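Local atomic coordinates of 5'-AMP-activated protein kinase subunit beta (Schizosaccharomyces pombe, PDB entry 2QRD), a protein that forms the beta subunit of AMP-activated protein kinase, probably holding the heterotrimer together and helping to define its cellular location and substrate specificity. Residues 37-42 against 51-56; 56-61 against 79-84; 73-78 against 90-95. One frame throughout, in Å; residues are numbered along the deposited sequence.

Contact 1: 37-42 against 51-56; sequences KCILNS and SVLPNP. With ADP (adenosine-5'-diphosphate), chain G.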
loop_
_atom_site.group_PDB
_atom_site.type_symbol
_atom_site.label_atom_id
_atom_site.label_comp_id
_atom_site.label_asym_id
_atom_site.label_seq_id
_atom_site.Cartn_x
_atom_site.Cartn_y
_atom_site.Cartn_z
ATOM N N LYS B 37 -5.661 -11.509 20.140
ATOM C CA LYS B 37 -5.544 -10.122 19.719
ATOM C C LYS B 37 -4.647 -9.989 18.498
ATOM O O LYS B 37 -3.520 -10.462 18.488
ATOM C CB LYS B 37 -5.080 -9.204 20.876
ATOM C CG LYS B 37 -3.657 -9.507 21.389
ATOM C CD LYS B 37 -3.298 -8.679 22.628
ATOM C CE LYS B 37 -2.134 -9.311 23.398
ATOM N NZ LYS B 37 -1.876 -8.598 24.693
ATOM N N CYS B 38 -5.171 -9.325 17.481
ATOM C CA CYS B 38 -4.436 -9.048 16.256
ATOM C C CYS B 38 -3.990 -7.579 16.238
ATOM O O CYS B 38 -4.791 -6.695 16.540
ATOM C CB CYS B 38 -5.298 -9.434 15.044
ATOM S SG CYS B 38 -4.652 -8.851 13.495
ATOM N N ILE B 39 -2.706 -7.329 15.928
ATOM C CA ILE B 39 -2.139 -5.968 16.019
ATOM C C ILE B 39 -2.658 -5.018 14.959
ATOM O O ILE B 39 -2.421 -3.815 15.059
ATOM C CB ILE B 39 -0.567 -5.877 16.026
ATOM C CG1 ILE B 39 0.040 -6.271 14.669
ATOM C CG2 ILE B 39 0.048 -6.621 17.228
ATOM C CD1 ILE B 39 1.477 -5.801 14.490
ATOM N N LEU B 40 -3.360 -5.542 13.953
ATOM C CA LEU B 40 -3.916 -4.685 12.904
ATOM C C LEU B 40 -5.054 -3.852 13.438
ATOM O O LEU B 40 -5.326 -2.771 12.915
ATOM C CB LEU B 40 -4.366 -5.470 11.679
ATOM C CG LEU B 40 -3.303 -5.689 10.607
ATOM C CD1 LEU B 40 -3.899 -6.447 9.463
ATOM C CD2 LEU B 40 -2.692 -4.365 10.105
ATOM N N ASN B 41 -5.708 -4.358 14.479
ATOM C CA ASN B 41 -6.806 -3.654 15.113
ATOM C C ASN B 41 -6.352 -2.447 15.921
ATOM O O ASN B 41 -7.135 -1.821 16.629
ATOM C CB ASN B 41 -7.577 -4.615 15.995
ATOM C CG ASN B 41 -8.166 -5.707 15.221
ATOM O OD1 ASN B 41 -8.433 -5.542 14.046
ATOM N ND2 ASN B 41 -8.365 -6.852 15.855
ATOM N N SER B 42 -5.069 -2.134 15.784
ATOM C CA SER B 42 -4.453 -1.005 16.449
ATOM C C SER B 42 -4.236 0.145 15.452
ATOM O O SER B 42 -3.952 -0.088 14.272
ATOM C CB SER B 42 -3.140 -1.468 17.095
ATOM O OG SER B 42 -2.178 -0.438 17.150
ATOM N N SER B 51 0.102 4.178 9.500
ATOM C CA SER B 51 0.647 2.872 9.159
ATOM C C SER B 51 1.390 2.226 10.352
ATOM O O SER B 51 1.583 1.007 10.370
ATOM C CB SER B 51 1.579 2.974 7.959
ATOM O OG SER B 51 2.641 3.844 8.305
ATOM N N VAL B 52 1.807 3.053 11.315
ATOM C CA VAL B 52 2.565 2.619 12.504
ATOM C C VAL B 52 1.742 1.639 13.349
ATOM O O VAL B 52 0.599 1.916 13.742
ATOM C CB VAL B 52 3.055 3.813 13.368
ATOM C CG1 VAL B 52 3.554 3.352 14.739
ATOM C CG2 VAL B 52 4.148 4.599 12.671
ATOM N N LEU B 53 2.338 0.482 13.600
ATOM C CA LEU B 53 1.734 -0.542 14.444
ATOM C C LEU B 53 2.603 -0.731 15.667
ATOM O O LEU B 53 3.749 -0.269 15.679
ATOM C CB LEU B 53 1.612 -1.860 13.683
ATOM C CG LEU B 53 0.755 -1.859 12.434
ATOM C CD1 LEU B 53 1.020 -3.155 11.748
ATOM C CD2 LEU B 53 -0.697 -1.767 12.842
ATOM N N PRO B 54 2.057 -1.386 16.720
ATOM C CA PRO B 54 2.965 -1.817 17.784
ATOM C C PRO B 54 3.843 -2.977 17.289
ATOM O O PRO B 54 3.537 -3.607 16.261
ATOM C CB PRO B 54 2.026 -2.268 18.905
ATOM C CG PRO B 54 0.723 -2.557 18.250
ATOM C CD PRO B 54 0.643 -1.724 17.012
ATOM N N ASN B 55 4.945 -3.216 17.997
ATOM C CA ASN B 55 5.781 -4.374 17.733
ATOM C C ASN B 55 5.001 -5.657 17.949
ATOM O O ASN B 55 4.239 -5.775 18.911
ATOM C CB ASN B 55 7.051 -4.342 18.594
ATOM C CG ASN B 55 7.967 -3.194 18.216
ATOM O OD1 ASN B 55 7.856 -2.625 17.128
ATOM N ND2 ASN B 55 8.856 -2.833 19.112
ATOM N N PRO B 56 5.164 -6.617 17.040
ATOM C CA PRO B 56 4.333 -7.806 17.165
ATOM C C PRO B 56 4.925 -8.817 18.135
ATOM O O PRO B 56 6.102 -8.754 18.471
ATOM C CB PRO B 56 4.341 -8.373 15.749
ATOM C CG PRO B 56 5.693 -8.005 15.222
ATOM C CD PRO B 56 6.084 -6.694 15.889
HETATM P PB ADP G . 2.038 10.976 3.072
HETATM O O1B ADP G . 1.284 11.104 4.367
HETATM O O2B ADP G . 3.406 10.321 3.205
HETATM O O3B ADP G . 1.951 12.047 2.026
HETATM P PA ADP G . -0.165 9.350 2.141
HETATM O O1A ADP G . -1.027 10.590 2.059
HETATM O O2A ADP G . -0.158 8.387 1.002
HETATM O O3A ADP G . 1.368 9.712 2.334
HETATM O "O5'" ADP G . -0.464 8.537 3.496
HETATM C "C5'" ADP G . -1.031 9.073 4.704
HETATM C "C4'" ADP G . -0.957 7.927 5.706
HETATM O "O4'" ADP G . -1.528 6.715 5.160
HETATM C "C3'" ADP G . 0.471 7.585 6.093
HETATM O "O3'" ADP G . 0.473 7.290 7.484
HETATM C "C2'" ADP G . 0.761 6.293 5.351
HETATM O "O2'" ADP G . 1.809 5.486 5.960
HETATM C "C1'" ADP G . -0.605 5.627 5.234
HETATM N N9 ADP G . -0.670 4.854 3.983
HETATM C C8 ADP G . -0.729 5.398 2.745
HETATM N N7 ADP G . -0.756 4.468 1.776
HETATM C C5 ADP G . -0.703 3.260 2.415
HETATM C C6 ADP G . -0.702 1.829 1.998
HETATM N N6 ADP G . -0.771 1.464 0.683
HETATM N N1 ADP G . -0.634 0.906 2.995
HETATM C C2 ADP G . -0.577 1.232 4.299
HETATM N N3 ADP G . -0.603 2.491 4.747
HETATM C C4 ADP G . -0.647 3.525 3.867
#
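The carbonyl O of Ile39 takes the backbone N-H of Ser42, with N to O at 3.2 Å, and also meets the CD2 methyl of Leu53 at 3.5 Å. The bond closes the short 3-10 segment 39-41. The methyl comes from segment 51-56, which has no regular structure. No hydrogen bond joins the two segments, and the packing is mostly apolar. Ile39 carries much of it. Its CG1 stands between the backbone N and the carbonyl carbon (chi1 69°). Beyond it, Ile39 CD1 lies 3.8 Å from Leu53 CD1, and these two side chains cross at about a right angle. The same Ile39 CD1 is 3.5 Å from Pro54 O and 4.1 Å from Pro56 CB. Leu40 starts away from segment 51-56, but its CD2 returns to 4.2 Å from Leu53 CD1. Ser42 OG fits closely against the Pro54 ring, 3.1 Å from CD. Ser51 belongs to the ADP site shared with the gamma subunit. Its OG is 3.0 Å from ADP O2' and is hydrogen-bonded to Asp49. Helix 46-49 lies between the segments in the chain, and Ile39, Leu40 and Leu53 all rest on Thr88 of strand 85-93.

Contact 2: 56-61 against 79-84; sequences PNHVLL and TTRYHR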
loop_
_atom_site.group_PDB
_atom_site.type_symbol
_atom_site.label_atom_id
_atom_site.label_comp_id
_atom_site.label_asym_id
_atom_site.label_seq_id
_atom_site.Cartn_x
_atom_site.Cartn_y
_atom_site.Cartn_z
ATOM N N PRO B 56 5.164 -6.617 17.040
ATOM C CA PRO B 56 4.333 -7.806 17.165
ATOM C C PRO B 56 4.925 -8.817 18.135
ATOM O O PRO B 56 6.102 -8.754 18.471
ATOM C CB PRO B 56 4.341 -8.373 15.749
ATOM C CG PRO B 56 5.693 -8.005 15.222
ATOM C CD PRO B 56 6.084 -6.694 15.889
ATOM N N ASN B 57 4.089 -9.726 18.599
ATOM C CA ASN B 57 4.549 -10.904 19.306
ATOM C C ASN B 57 5.316 -11.765 18.289
ATOM O O ASN B 57 4.752 -12.207 17.273
ATOM C CB ASN B 57 3.329 -11.640 19.871
ATOM C CG ASN B 57 3.683 -12.798 20.767
ATOM O OD1 ASN B 57 4.831 -13.243 20.845
ATOM N ND2 ASN B 57 2.674 -13.314 21.451
ATOM N N HIS B 58 6.608 -11.952 18.559
ATOM C CA HIS B 58 7.485 -12.753 17.719
ATOM C C HIS B 58 6.949 -14.163 17.468
ATOM O O HIS B 58 7.249 -14.752 16.424
ATOM C CB HIS B 58 8.905 -12.816 18.294
ATOM C CG HIS B 58 9.464 -11.474 18.689
ATOM N ND1 HIS B 58 9.314 -10.336 17.914
ATOM C CD2 HIS B 58 10.177 -11.093 19.781
ATOM C CE1 HIS B 58 9.899 -9.315 18.516
ATOM N NE2 HIS B 58 10.431 -9.747 19.648
ATOM N N VAL B 59 6.139 -14.704 18.379
ATOM C CA VAL B 59 5.530 -16.011 18.100
ATOM C C VAL B 59 4.392 -15.967 17.059
ATOM O O VAL B 59 3.994 -17.019 16.573
ATOM C CB VAL B 59 5.101 -16.826 19.381
ATOM C CG1 VAL B 59 6.291 -17.082 20.325
ATOM C CG2 VAL B 59 3.933 -16.163 20.097
ATOM N N LEU B 60 3.878 -14.779 16.722
ATOM C CA LEU B 60 2.749 -14.663 15.790
ATOM C C LEU B 60 3.158 -14.183 14.396
ATOM O O LEU B 60 2.315 -13.777 13.576
ATOM C CB LEU B 60 1.660 -13.751 16.360
ATOM C CG LEU B 60 1.078 -14.081 17.743
ATOM C CD1 LEU B 60 0.183 -12.943 18.254
ATOM C CD2 LEU B 60 0.343 -15.420 17.718
ATOM N N LEU B 61 4.456 -14.224 14.141
ATOM C CA LEU B 61 5.017 -14.009 12.822
ATOM C C LEU B 61 4.540 -15.056 11.786
ATOM O O LEU B 61 4.529 -16.264 12.044
ATOM C CB LEU B 61 6.548 -13.974 12.924
ATOM C CG LEU B 61 7.231 -12.594 13.007
ATOM C CD1 LEU B 61 6.352 -11.502 13.594
ATOM C CD2 LEU B 61 8.534 -12.688 13.767
ATOM N N THR B 79 2.349 -10.967 9.387
ATOM C CA THR B 79 3.420 -10.090 9.856
ATOM C C THR B 79 4.700 -10.816 9.660
ATOM O O THR B 79 4.799 -11.989 9.952
ATOM C CB THR B 79 3.257 -9.689 11.350
ATOM O OG1 THR B 79 2.083 -8.883 11.490
ATOM C CG2 THR B 79 4.446 -8.852 11.847
ATOM N N THR B 80 5.690 -10.134 9.134
ATOM C CA THR B 80 6.996 -10.753 8.973
ATOM C C THR B 80 8.087 -9.739 9.321
ATOM O O THR B 80 7.827 -8.532 9.314
ATOM C CB THR B 80 7.158 -11.392 7.549
ATOM O OG1 THR B 80 8.231 -12.317 7.593
ATOM C CG2 THR B 80 7.451 -10.362 6.432
ATOM N N ARG B 81 9.268 -10.237 9.655
ATOM C CA ARG B 81 10.449 -9.419 9.933
ATOM C C ARG B 81 11.174 -9.126 8.621
ATOM O O ARG B 81 11.425 -10.036 7.827
ATOM C CB ARG B 81 11.411 -10.170 10.887
ATOM C CG ARG B 81 12.342 -9.278 11.734
ATOM C CD ARG B 81 13.268 -10.049 12.711
ATOM N NE ARG B 81 12.655 -11.232 13.339
ATOM C CZ ARG B 81 12.252 -11.334 14.618
ATOM N NH1 ARG B 81 12.377 -10.322 15.461
ATOM N NH2 ARG B 81 11.733 -12.473 15.072
ATOM N N TYR B 82 11.482 -7.854 8.391
ATOM C CA TYR B 82 12.335 -7.434 7.296
ATOM C C TYR B 82 13.559 -6.777 7.929
ATOM O O TYR B 82 13.492 -5.631 8.353
ATOM C CB TYR B 82 11.597 -6.505 6.287
ATOM C CG TYR B 82 12.480 -6.134 5.114
ATOM C CD1 TYR B 82 12.724 -7.048 4.083
ATOM C CD2 TYR B 82 13.164 -4.902 5.088
ATOM C CE1 TYR B 82 13.570 -6.723 3.025
ATOM C CE2 TYR B 82 14.055 -4.584 4.061
ATOM C CZ TYR B 82 14.250 -5.489 3.033
ATOM O OH TYR B 82 15.107 -5.168 2.009
ATOM N N HIS B 83 14.673 -7.516 7.966
ATOM C CA HIS B 83 15.863 -7.170 8.740
ATOM C C HIS B 83 15.358 -6.912 10.161
ATOM O O HIS B 83 14.720 -7.783 10.733
ATOM C CB HIS B 83 16.664 -6.034 8.085
ATOM C CG HIS B 83 17.071 -6.339 6.672
ATOM N ND1 HIS B 83 18.388 -6.429 6.275
ATOM C CD2 HIS B 83 16.330 -6.631 5.573
ATOM C CE1 HIS B 83 18.442 -6.734 4.989
ATOM N NE2 HIS B 83 17.208 -6.860 4.539
ATOM N N ARG B 84 15.564 -5.727 10.722
ATOM C CA ARG B 84 15.056 -5.505 12.076
ATOM C C ARG B 84 13.732 -4.772 12.232
ATOM O O ARG B 84 13.309 -4.424 13.322
ATOM C CB ARG B 84 16.172 -4.861 12.913
ATOM C CG ARG B 84 17.397 -5.734 13.108
ATOM C CD ARG B 84 18.439 -4.962 13.878
ATOM N NE ARG B 84 19.587 -5.771 14.285
ATOM C CZ ARG B 84 19.552 -6.658 15.284
ATOM N NH1 ARG B 84 18.406 -6.868 15.960
ATOM N NH2 ARG B 84 20.655 -7.344 15.603
HETATM O O HOH W 1 1.274 -12.975 11.231
#
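In the beta-subunit interaction domain, Pro56, His58 and Leu61 meet Thr79 and Arg81 of strand 74-82; an Asx turn at Asn57 lies within this loop. Asn57 OD1 accepts the backbone N-H of Val59, with N to O at 3.2 Å. The donor stands above the plane of the side-chain carbonyl. Leu60 N also bonds to the backbone O of Asn57, a second bond within the turn.

Thr79 presents its methyl to the loop. CG2 is anti to the backbone N (chi1 -66° for OG1), 3.7 Å from Pro56 CG and also 3.7 Å from Leu61 CD1. Its OG1 is hydrogen-bonded to Thr88 OG1 of strand 85-93, which helps to fix the rotation of the side chain. Leu61 divides its two methyls. CD1 goes to Thr79, while CD2 comes obliquely to the Arg81 guanidinium, 3.5 Å from NH2. An alanine in place of Leu61 would probably leave Thr79 CG2 and the Arg81 guanidinium with a gap beside them, and the arginine tip freer to turn.

The Arg81 chain bends at chi3 (-37°), which turns NE back toward the loop. Arg81 NH1 lies over one face of the His58 ring, 3.9 Å from ND1. The ring and guanidinium planes are 44° apart, so the two groups do not lie flat on one another. This side is exposed. Further along the loop, Leu60 packs on Phe15 of the ssp2 kinase chain. On the strand, Thr80 OG1 bonds to Lys118 O of that same kinase chain. Leu61 CA makes a CA-H...O contact with Thr79 O. One water bridges the two backbones, donating to Leu60 O at 2.7 Å and accepting from Thr79 N at 2.9 Å.

Contact 3: 73-78 against 90-95; sequences VLALSA and AMFKNF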
loop_
_atom_site.group_PDB
_atom_site.type_symbol
_atom_site.label_atom_id
_atom_site.label_comp_id
_atom_site.label_asym_id
_atom_site.label_seq_id
_atom_site.Cartn_x
_atom_site.Cartn_y
_atom_site.Cartn_z
ATOM N N VAL B 73 -14.750 -9.212 -1.443
ATOM C CA VAL B 73 -13.347 -9.598 -1.565
ATOM C C VAL B 73 -12.792 -10.181 -0.267
ATOM O O VAL B 73 -13.414 -10.061 0.803
ATOM C CB VAL B 73 -12.442 -8.430 -2.068
ATOM C CG1 VAL B 73 -12.990 -7.880 -3.367
ATOM C CG2 VAL B 73 -12.275 -7.325 -0.999
ATOM N N LEU B 74 -11.618 -10.798 -0.384
ATOM C CA LEU B 74 -10.860 -11.369 0.728
ATOM C C LEU B 74 -9.871 -10.354 1.263
ATOM O O LEU B 74 -9.164 -9.691 0.481
ATOM C CB LEU B 74 -10.050 -12.605 0.262
ATOM C CG LEU B 74 -10.779 -13.926 -0.053
ATOM C CD1 LEU B 74 -9.855 -14.871 -0.793
ATOM C CD2 LEU B 74 -11.323 -14.602 1.239
ATOM N N ALA B 75 -9.814 -10.262 2.586
ATOM C CA ALA B 75 -8.802 -9.514 3.273
ATOM C C ALA B 75 -7.960 -10.481 4.121
ATOM O O ALA B 75 -8.492 -11.159 5.002
ATOM C CB ALA B 75 -9.458 -8.416 4.142
ATOM N N LEU B 76 -6.660 -10.542 3.823
ATOM C CA LEU B 76 -5.720 -11.492 4.407
ATOM C C LEU B 76 -4.457 -10.743 4.811
ATOM O O LEU B 76 -4.068 -9.795 4.129
ATOM C CB LEU B 76 -5.384 -12.626 3.405
ATOM C CG LEU B 76 -6.583 -13.386 2.796
ATOM C CD1 LEU B 76 -6.118 -14.406 1.846
ATOM C CD2 LEU B 76 -7.512 -14.058 3.856
ATOM N N SER B 77 -3.842 -11.127 5.935
ATOM C CA SER B 77 -2.602 -10.489 6.363
ATOM C C SER B 77 -1.662 -11.424 7.073
ATOM O O SER B 77 -2.066 -12.452 7.600
ATOM C CB SER B 77 -2.851 -9.267 7.248
ATOM O OG SER B 77 -3.677 -9.554 8.369
ATOM N N ALA B 78 -0.389 -11.062 7.068
ATOM C CA ALA B 78 0.571 -11.739 7.914
ATOM C C ALA B 78 1.680 -10.746 8.259
ATOM O O ALA B 78 1.871 -9.779 7.545
ATOM C CB ALA B 78 1.101 -13.013 7.244
ATOM N N ALA B 90 -1.413 -6.326 4.557
ATOM C CA ALA B 90 -2.856 -6.560 4.414
ATOM C C ALA B 90 -3.208 -6.566 2.926
ATOM O O ALA B 90 -3.023 -5.577 2.206
ATOM C CB ALA B 90 -3.653 -5.493 5.163
ATOM N N MET B 91 -3.661 -7.716 2.472
ATOM C CA MET B 91 -3.912 -7.922 1.094
ATOM C C MET B 91 -5.413 -8.075 0.784
ATOM O O MET B 91 -6.136 -8.784 1.480
ATOM C CB MET B 91 -3.141 -9.140 0.658
ATOM C CG MET B 91 -3.753 -9.881 -0.491
ATOM S SD MET B 91 -2.933 -9.480 -1.994
ATOM C CE MET B 91 -2.726 -11.162 -2.604
ATOM N N PHE B 92 -5.861 -7.384 -0.268
ATOM C CA PHE B 92 -7.237 -7.450 -0.720
ATOM C C PHE B 92 -7.256 -8.129 -2.068
ATOM O O PHE B 92 -6.488 -7.796 -2.959
ATOM C CB PHE B 92 -7.845 -6.050 -0.749
ATOM C CG PHE B 92 -8.002 -5.444 0.617
ATOM C CD1 PHE B 92 -7.049 -4.593 1.117
ATOM C CD2 PHE B 92 -9.096 -5.763 1.418
ATOM C CE1 PHE B 92 -7.184 -4.036 2.408
ATOM C CE2 PHE B 92 -9.236 -5.212 2.696
ATOM C CZ PHE B 92 -8.254 -4.347 3.189
ATOM N N LYS B 93 -8.116 -9.128 -2.193
ATOM C CA LYS B 93 -7.988 -10.108 -3.254
ATOM C C LYS B 93 -9.363 -10.667 -3.582
ATOM O O LYS B 93 -10.170 -10.862 -2.686
ATOM C CB LYS B 93 -7.009 -11.218 -2.785
ATOM C CG LYS B 93 -6.636 -12.242 -3.851
ATOM C CD LYS B 93 -5.602 -13.216 -3.308
ATOM C CE LYS B 93 -4.809 -13.914 -4.421
ATOM N NZ LYS B 93 -5.683 -14.491 -5.498
ATOM N N ASN B 94 -9.648 -10.904 -4.865
ATOM C CA ASN B 94 -10.924 -11.492 -5.273
ATOM C C ASN B 94 -11.021 -12.961 -4.853
ATOM O O ASN B 94 -10.019 -13.612 -4.621
ATOM C CB ASN B 94 -11.058 -11.431 -6.795
ATOM C CG ASN B 94 -11.425 -10.062 -7.320
ATOM O OD1 ASN B 94 -12.423 -9.467 -6.930
ATOM N ND2 ASN B 94 -10.634 -9.578 -8.259
ATOM N N PHE B 95 -12.234 -13.497 -4.800
ATOM C CA PHE B 95 -12.441 -14.950 -4.722
ATOM C C PHE B 95 -12.206 -15.668 -6.065
ATOM O O PHE B 95 -11.511 -16.681 -6.121
ATOM C CB PHE B 95 -13.873 -15.290 -4.246
ATOM C CG PHE B 95 -14.216 -14.783 -2.870
ATOM C CD1 PHE B 95 -14.719 -13.493 -2.688
ATOM C CD2 PHE B 95 -14.064 -15.598 -1.756
ATOM C CE1 PHE B 95 -15.057 -13.021 -1.431
ATOM C CE2 PHE B 95 -14.407 -15.131 -0.491
ATOM C CZ PHE B 95 -14.893 -13.833 -0.332
#
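Leu76 and Met91 form a hydrogen-bonded antiparallel pair in the hairpin of strands 74-82 and 85-93. Met91 N gives an almost straight bond to Leu76 O, 2.7 Å long with 176° at the hydrogen. Leu76 N returns a bond to Met91 O. Leu74 and Lys93 pair in the same way. Leu74 N reaches Lys93 O at 2.7 Å, while the bond from Lys93 N to Leu74 O is more bent (138°). Between the pairs, CA-H groups add to the grip: Phe92 CA is 3.2 Å from Leu74 O, and Ala75 CA is 3.3 Å from Met91 O.

Packing is tight where Ala75 CB approaches the Phe92 ring obliquely, 3.5 Å from CE2, on the face that also carries Ser77 and Ala90. Val73 CG2 meets the edge of that ring. Trp13 of the ssp2 kinase chain packs on Ala75 and Ser77.

The far end is more open to solvent. Lys93 is partly exposed and leads its side chain away from strand 74-82. Phe95 is exposed, yet its ring still packs on Leu74. The Leu74 CG lies over one face, offset toward the rim, 4.1 Å from the ring centroid in a CH-pi contact. Phe95 also touches a crystal neighbour, which may influence its position.

Ala90, Met91 and Phe92 also pair in a parallel ladder with a strand of another subunit, so the sheet runs on across that interface. Backbone bonds thus set the register of the hairpin, while its largely apolar side chains are used for packing within and between subunits.

Overall arrangement
The three contacts follow one chain through the interaction domain. Contacts 1 and 2 share Pro56, and their centres are about 11 Å apart. Contacts 2 and 3 lie at successive parts of strand 74-82, with centres about 19 Å apart. Contacts 1 and 3 are about 17 Å apart between centres but touch directly, with Leu40 CD1 3.3 Å from Ser77 OG. This joins the loop packing to the hairpin. Contact 1 holds Ser51 of the ADP pocket, which Asp49 and Gln50 also line. The side chain of Ala90 in contact 3 is about 7 Å from ADP, whereas that of Thr79 in contact 2 is about 13 Å away.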